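Local coordinates for protein fimbrium subunit Fim1C (Bacteroides vulgatus, PDB 4QB7) that is probably a component of the fimbrial tip, part of the surface filaments that mediate cell adhesion and biofilm formation, at residues 11-22 with 153-165. Sequence-based numbering, arbitrary orientation.
Sequences NRTIGLDVYTEV and NESNKGTVQFKFS. With SO4 (sulfate ion), chain M.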
loop_
_atom_site.group_PDB
_atom_site.type_symbol
_atom_site.label_atom_id
_atom_site.label_comp_id
_atom_site.label_asym_id
_atom_site.label_seq_id
_atom_site.Cartn_x
_atom_site.Cartn_y
_atom_site.Cartn_z
ATOM N N ASN A 11 -19.918 -22.221 26.095
ATOM C CA ASN A 11 -20.224 -21.991 24.672
ATOM C C ASN A 11 -19.129 -22.614 23.747
ATOM O O ASN A 11 -17.992 -22.843 24.189
ATOM C CB ASN A 11 -20.416 -20.476 24.370
ATOM C CG ASN A 11 -21.097 -20.163 23.043
ATOM O OD1 ASN A 11 -20.648 -19.295 22.282
ATOM N ND2 ASN A 11 -22.185 -20.870 22.723
ATOM N N ARG A 12 -19.490 -22.904 22.472
ATOM C CA ARG A 12 -18.553 -23.527 21.544
ATOM C C ARG A 12 -18.458 -22.785 20.182
ATOM O O ARG A 12 -17.543 -23.077 19.422
ATOM C CB ARG A 12 -18.926 -25.010 21.343
ATOM C CG ARG A 12 -17.724 -25.967 21.332
ATOM C CD ARG A 12 -18.063 -27.439 21.557
ATOM N NE ARG A 12 -19.227 -27.917 20.798
ATOM C CZ ARG A 12 -19.179 -28.484 19.592
ATOM N NH1 ARG A 12 -18.014 -28.643 18.967
ATOM N NH2 ARG A 12 -20.295 -28.885 18.997
ATOM N N THR A 13 -19.343 -21.819 19.880
ATOM C CA THR A 13 -19.230 -21.119 18.589
ATOM C C THR A 13 -18.050 -20.089 18.622
ATOM O O THR A 13 -17.720 -19.484 19.659
ATOM C CB THR A 13 -20.570 -20.513 18.100
ATOM O OG1 THR A 13 -20.358 -19.865 16.835
ATOM C CG2 THR A 13 -21.206 -19.555 19.106
ATOM N N ILE A 14 -17.395 -19.975 17.462
ATOM C CA ILE A 14 -16.212 -19.164 17.247
ATOM C C ILE A 14 -16.641 -17.744 16.978
ATOM O O ILE A 14 -17.396 -17.488 16.042
ATOM C CB ILE A 14 -15.333 -19.768 16.112
ATOM C CG1 ILE A 14 -14.873 -21.186 16.518
ATOM C CG2 ILE A 14 -14.130 -18.851 15.768
ATOM C CD1 ILE A 14 -14.408 -22.022 15.478
ATOM N N GLY A 15 -16.191 -16.849 17.844
ATOM C CA GLY A 15 -16.469 -15.431 17.740
ATOM C C GLY A 15 -15.354 -14.743 16.992
ATOM O O GLY A 15 -14.213 -15.239 16.968
ATOM N N LEU A 16 -15.690 -13.610 16.340
ATOM C CA LEU A 16 -14.709 -12.834 15.594
ATOM C C LEU A 16 -14.630 -11.444 16.132
ATOM O O LEU A 16 -15.645 -10.857 16.485
ATOM C CB LEU A 16 -15.006 -12.754 14.075
ATOM C CG LEU A 16 -15.273 -14.024 13.294
ATOM C CD1 LEU A 16 -15.537 -13.690 11.858
ATOM C CD2 LEU A 16 -14.126 -15.001 13.411
ATOM N N ASP A 17 -13.433 -10.882 16.099
ATOM C CA ASP A 17 -13.166 -9.509 16.478
ATOM C C ASP A 17 -11.993 -9.015 15.670
ATOM O O ASP A 17 -11.134 -9.799 15.298
ATOM C CB ASP A 17 -12.900 -9.394 17.990
ATOM C CG ASP A 17 -12.703 -7.973 18.486
ATOM O OD1 ASP A 17 -13.403 -7.051 17.967
ATOM O OD2 ASP A 17 -11.875 -7.780 19.410
ATOM N N VAL A 18 -11.981 -7.732 15.356
ATOM C CA VAL A 18 -10.901 -7.077 14.625
ATOM C C VAL A 18 -10.443 -5.938 15.507
ATOM O O VAL A 18 -11.263 -5.141 15.973
ATOM C CB VAL A 18 -11.281 -6.636 13.201
ATOM C CG1 VAL A 18 -10.115 -5.952 12.497
ATOM C CG2 VAL A 18 -11.778 -7.814 12.384
ATOM N N TYR A 19 -9.148 -5.937 15.818
ATOM C CA TYR A 19 -8.503 -4.973 16.684
ATOM C C TYR A 19 -8.505 -3.613 16.018
ATOM O O TYR A 19 -8.261 -3.518 14.818
ATOM C CB TYR A 19 -7.086 -5.451 17.018
ATOM C CG TYR A 19 -6.194 -4.435 17.689
ATOM C CD1 TYR A 19 -5.471 -3.511 16.938
ATOM C CD2 TYR A 19 -5.990 -4.459 19.067
ATOM C CE1 TYR A 19 -4.626 -2.585 17.547
ATOM C CE2 TYR A 19 -5.128 -3.552 19.687
ATOM C CZ TYR A 19 -4.448 -2.615 18.922
ATOM O OH TYR A 19 -3.607 -1.697 19.512
ATOM N N THR A 20 -8.848 -2.574 16.806
ATOM C CA THR A 20 -8.909 -1.173 16.395
ATOM C C THR A 20 -7.699 -0.444 16.990
ATOM O O THR A 20 -7.464 -0.470 18.208
ATOM C CB THR A 20 -10.254 -0.514 16.799
ATOM O OG1 THR A 20 -11.339 -1.270 16.285
ATOM C CG2 THR A 20 -10.393 0.887 16.264
ATOM N N GLU A 21 -6.952 0.215 16.109
ATOM C CA GLU A 21 -5.767 1.017 16.432
ATOM C C GLU A 21 -6.185 2.381 17.045
ATOM O O GLU A 21 -7.287 2.870 16.767
ATOM C CB GLU A 21 -4.894 1.213 15.164
ATOM C CG GLU A 21 -5.641 1.730 13.928
ATOM C CD GLU A 21 -6.299 0.738 12.972
ATOM O OE1 GLU A 21 -7.052 -0.160 13.427
ATOM O OE2 GLU A 21 -6.132 0.938 11.745
ATOM N N VAL A 22 -5.298 2.991 17.864
ATOM C CA VAL A 22 -5.533 4.291 18.517
ATOM C C VAL A 22 -5.221 5.440 17.531
ATOM O O VAL A 22 -5.971 5.678 16.582
ATOM C CB VAL A 22 -4.714 4.416 19.833
ATOM C CG1 VAL A 22 -4.897 5.789 20.475
ATOM C CG2 VAL A 22 -5.077 3.302 20.823
ATOM N N ASN A 153 -10.878 -22.935 22.737
ATOM C CA ASN A 153 -12.004 -22.195 23.280
ATOM C C ASN A 153 -11.568 -21.336 24.480
ATOM O O ASN A 153 -12.218 -20.345 24.781
ATOM C CB ASN A 153 -13.078 -23.208 23.698
ATOM C CG ASN A 153 -14.281 -22.628 24.396
ATOM O OD1 ASN A 153 -14.949 -21.697 23.910
ATOM N ND2 ASN A 153 -14.564 -23.164 25.573
ATOM N N GLU A 154 -10.472 -21.723 25.155
ATOM C CA GLU A 154 -9.958 -21.096 26.369
ATOM C C GLU A 154 -8.920 -20.016 26.101
ATOM O O GLU A 154 -8.547 -19.283 27.024
ATOM C CB GLU A 154 -9.335 -22.167 27.291
ATOM C CG GLU A 154 -10.267 -23.285 27.768
ATOM C CD GLU A 154 -11.489 -22.895 28.590
ATOM O OE1 GLU A 154 -11.463 -21.844 29.277
ATOM O OE2 GLU A 154 -12.473 -23.671 28.566
ATOM N N SER A 155 -8.467 -19.893 24.858
ATOM C CA SER A 155 -7.403 -18.960 24.493
ATOM C C SER A 155 -7.789 -17.520 24.752
ATOM O O SER A 155 -7.035 -16.808 25.419
ATOM C CB SER A 155 -6.992 -19.145 23.037
ATOM O OG SER A 155 -6.189 -20.302 22.887
ATOM N N ASN A 156 -8.968 -17.092 24.249
ATOM C CA ASN A 156 -9.413 -15.710 24.374
ATOM C C ASN A 156 -10.957 -15.618 24.405
ATOM O O ASN A 156 -11.569 -14.927 23.585
ATOM C CB ASN A 156 -8.810 -14.889 23.216
ATOM C CG ASN A 156 -9.087 -13.409 23.247
ATOM O OD1 ASN A 156 -9.048 -12.749 24.299
ATOM N ND2 ASN A 156 -9.374 -12.866 22.081
ATOM N N LYS A 157 -11.588 -16.315 25.373
ATOM C CA LYS A 157 -13.043 -16.273 25.597
ATOM C C LYS A 157 -13.847 -16.758 24.354
ATOM O O LYS A 157 -14.987 -16.326 24.151
ATOM C CB LYS A 157 -13.460 -14.837 26.004
ATOM C CG LYS A 157 -12.632 -14.311 27.165
ATOM C CD LYS A 157 -12.675 -12.812 27.362
ATOM C CE LYS A 157 -12.023 -12.480 28.683
ATOM N NZ LYS A 157 -12.366 -11.115 29.151
ATOM N N GLY A 158 -13.235 -17.640 23.550
ATOM C CA GLY A 158 -13.814 -18.182 22.323
ATOM C C GLY A 158 -13.795 -17.232 21.127
ATOM O O GLY A 158 -14.394 -17.536 20.090
ATOM N N THR A 159 -13.123 -16.075 21.254
ATOM C CA THR A 159 -13.080 -15.072 20.192
ATOM C C THR A 159 -11.698 -14.983 19.563
ATOM O O THR A 159 -10.688 -14.856 20.272
ATOM C CB THR A 159 -13.517 -13.692 20.729
ATOM O OG1 THR A 159 -14.842 -13.807 21.215
ATOM C CG2 THR A 159 -13.483 -12.585 19.669
ATOM N N VAL A 160 -11.675 -14.982 18.224
ATOM C CA VAL A 160 -10.443 -14.825 17.470
ATOM C C VAL A 160 -10.293 -13.336 17.201
ATOM O O VAL A 160 -11.132 -12.749 16.517
ATOM C CB VAL A 160 -10.388 -15.696 16.172
ATOM C CG1 VAL A 160 -9.012 -15.631 15.539
ATOM C CG2 VAL A 160 -10.757 -17.146 16.472
ATOM N N GLN A 161 -9.275 -12.704 17.796
ATOM C CA GLN A 161 -9.059 -11.284 17.553
ATOM C C GLN A 161 -7.994 -11.088 16.479
ATOM O O GLN A 161 -6.809 -11.347 16.719
ATOM C CB GLN A 161 -8.675 -10.518 18.822
ATOM C CG GLN A 161 -8.652 -9.012 18.533
ATOM C CD GLN A 161 -7.997 -8.162 19.576
ATOM O OE1 GLN A 161 -6.891 -8.445 20.051
ATOM N NE2 GLN A 161 -8.630 -7.039 19.879
ATOM N N PHE A 162 -8.415 -10.584 15.312
ATOM C CA PHE A 162 -7.520 -10.310 14.211
ATOM C C PHE A 162 -6.931 -8.924 14.385
ATOM O O PHE A 162 -7.577 -8.032 14.920
ATOM C CB PHE A 162 -8.241 -10.460 12.864
ATOM C CG PHE A 162 -8.794 -11.846 12.626
ATOM C CD1 PHE A 162 -7.983 -12.859 12.118
ATOM C CD2 PHE A 162 -10.126 -12.144 12.920
ATOM C CE1 PHE A 162 -8.485 -14.153 11.934
ATOM C CE2 PHE A 162 -10.631 -13.438 12.732
ATOM C CZ PHE A 162 -9.806 -14.437 12.247
ATOM N N LYS A 163 -5.686 -8.772 13.965
ATOM C CA LYS A 163 -4.848 -7.581 14.032
ATOM C C LYS A 163 -4.205 -7.501 12.666
ATOM O O LYS A 163 -3.349 -8.321 12.354
ATOM C CB LYS A 163 -3.818 -7.793 15.161
ATOM C CG LYS A 163 -3.398 -6.599 16.000
ATOM C CD LYS A 163 -3.286 -7.125 17.435
ATOM C CE LYS A 163 -2.371 -6.365 18.366
ATOM N NZ LYS A 163 -2.594 -6.792 19.786
ATOM N N PHE A 164 -4.711 -6.621 11.800
ATOM C CA PHE A 164 -4.241 -6.504 10.430
ATOM C C PHE A 164 -3.050 -5.573 10.289
ATOM O O PHE A 164 -3.031 -4.489 10.875
ATOM C CB PHE A 164 -5.381 -6.022 9.536
ATOM C CG PHE A 164 -6.423 -7.093 9.334
ATOM C CD1 PHE A 164 -6.181 -8.170 8.484
ATOM C CD2 PHE A 164 -7.656 -7.016 9.973
ATOM C CE1 PHE A 164 -7.147 -9.159 8.294
ATOM C CE2 PHE A 164 -8.613 -8.023 9.801
ATOM C CZ PHE A 164 -8.358 -9.079 8.951
ATOM N N SER A 165 -2.051 -5.999 9.499
ATOM C CA SER A 165 -0.861 -5.190 9.226
ATOM C C SER A 165 -0.803 -4.840 7.761
ATOM O O SER A 165 -1.220 -5.643 6.934
ATOM C CB SER A 165 0.400 -5.948 9.627
ATOM O OG SER A 165 0.653 -5.818 11.014
HETATM S S SO4 M . -7.806 -4.658 22.844
HETATM O O1 SO4 M . -7.836 -3.524 23.773
HETATM O O2 SO4 M . -6.480 -5.294 22.860
HETATM O O3 SO4 M . -8.814 -5.643 23.238
HETATM O O4 SO4 M . -8.109 -4.164 21.501
HETATM O O HOH W 1 -6.476 -4.389 12.953
#
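Gly15 and Asp17 join Val160 and Phe162 in a parallel beta pairing, the short strand axes running 21° apart. Gly15 N donates to Gly158 O and Gly15 O accepts from Val160 N (2.8 Å); Asp17 N and Asp17 O bond likewise to Val160 O and Phe162 N, and Tyr19 N closes the series on Phe162 O (2.8 Å). A water carries the pairing one step further, donating to Tyr19 O and accepting from Phe164 N.

The Tyr19 ring is turned beneath the aliphatic chain of Lys163 by its CG standing anti to the backbone N (chi1 169°): Lys163 CE lies 4.1 Å from the ring centroid, over the face, with Lys163 NZ in an off-centre cation-pi contact. Gln161 NE2 meets the ring edge, its amide plane 83° from that of the ring, and bonds weakly to Asp17 OD2 (3.4 Å) and a sulfate oxygen. A leucine in place of Tyr19 would probably leave the Lys163 ammonium without its aromatic partner and its chain freer to move.

On the sheet face carrying Leu16, Val18, Val160 and Phe162, Leu16 CD2 reaches the edge of the Phe162 ring (3.9 Å), while Val18 CG1 abuts that of Phe164 (3.7 Å). This apolar face packs on Phe40 and Ile42 of strand 40-47 and Phe93 of strand 90-97; Thr31 of helix 30-36 touches Val18, and Leu34 touches Phe164. Through its backbone bonds strand 15-18, in the predicted propeptide, adds to the mixed sheet beside strand 159-178.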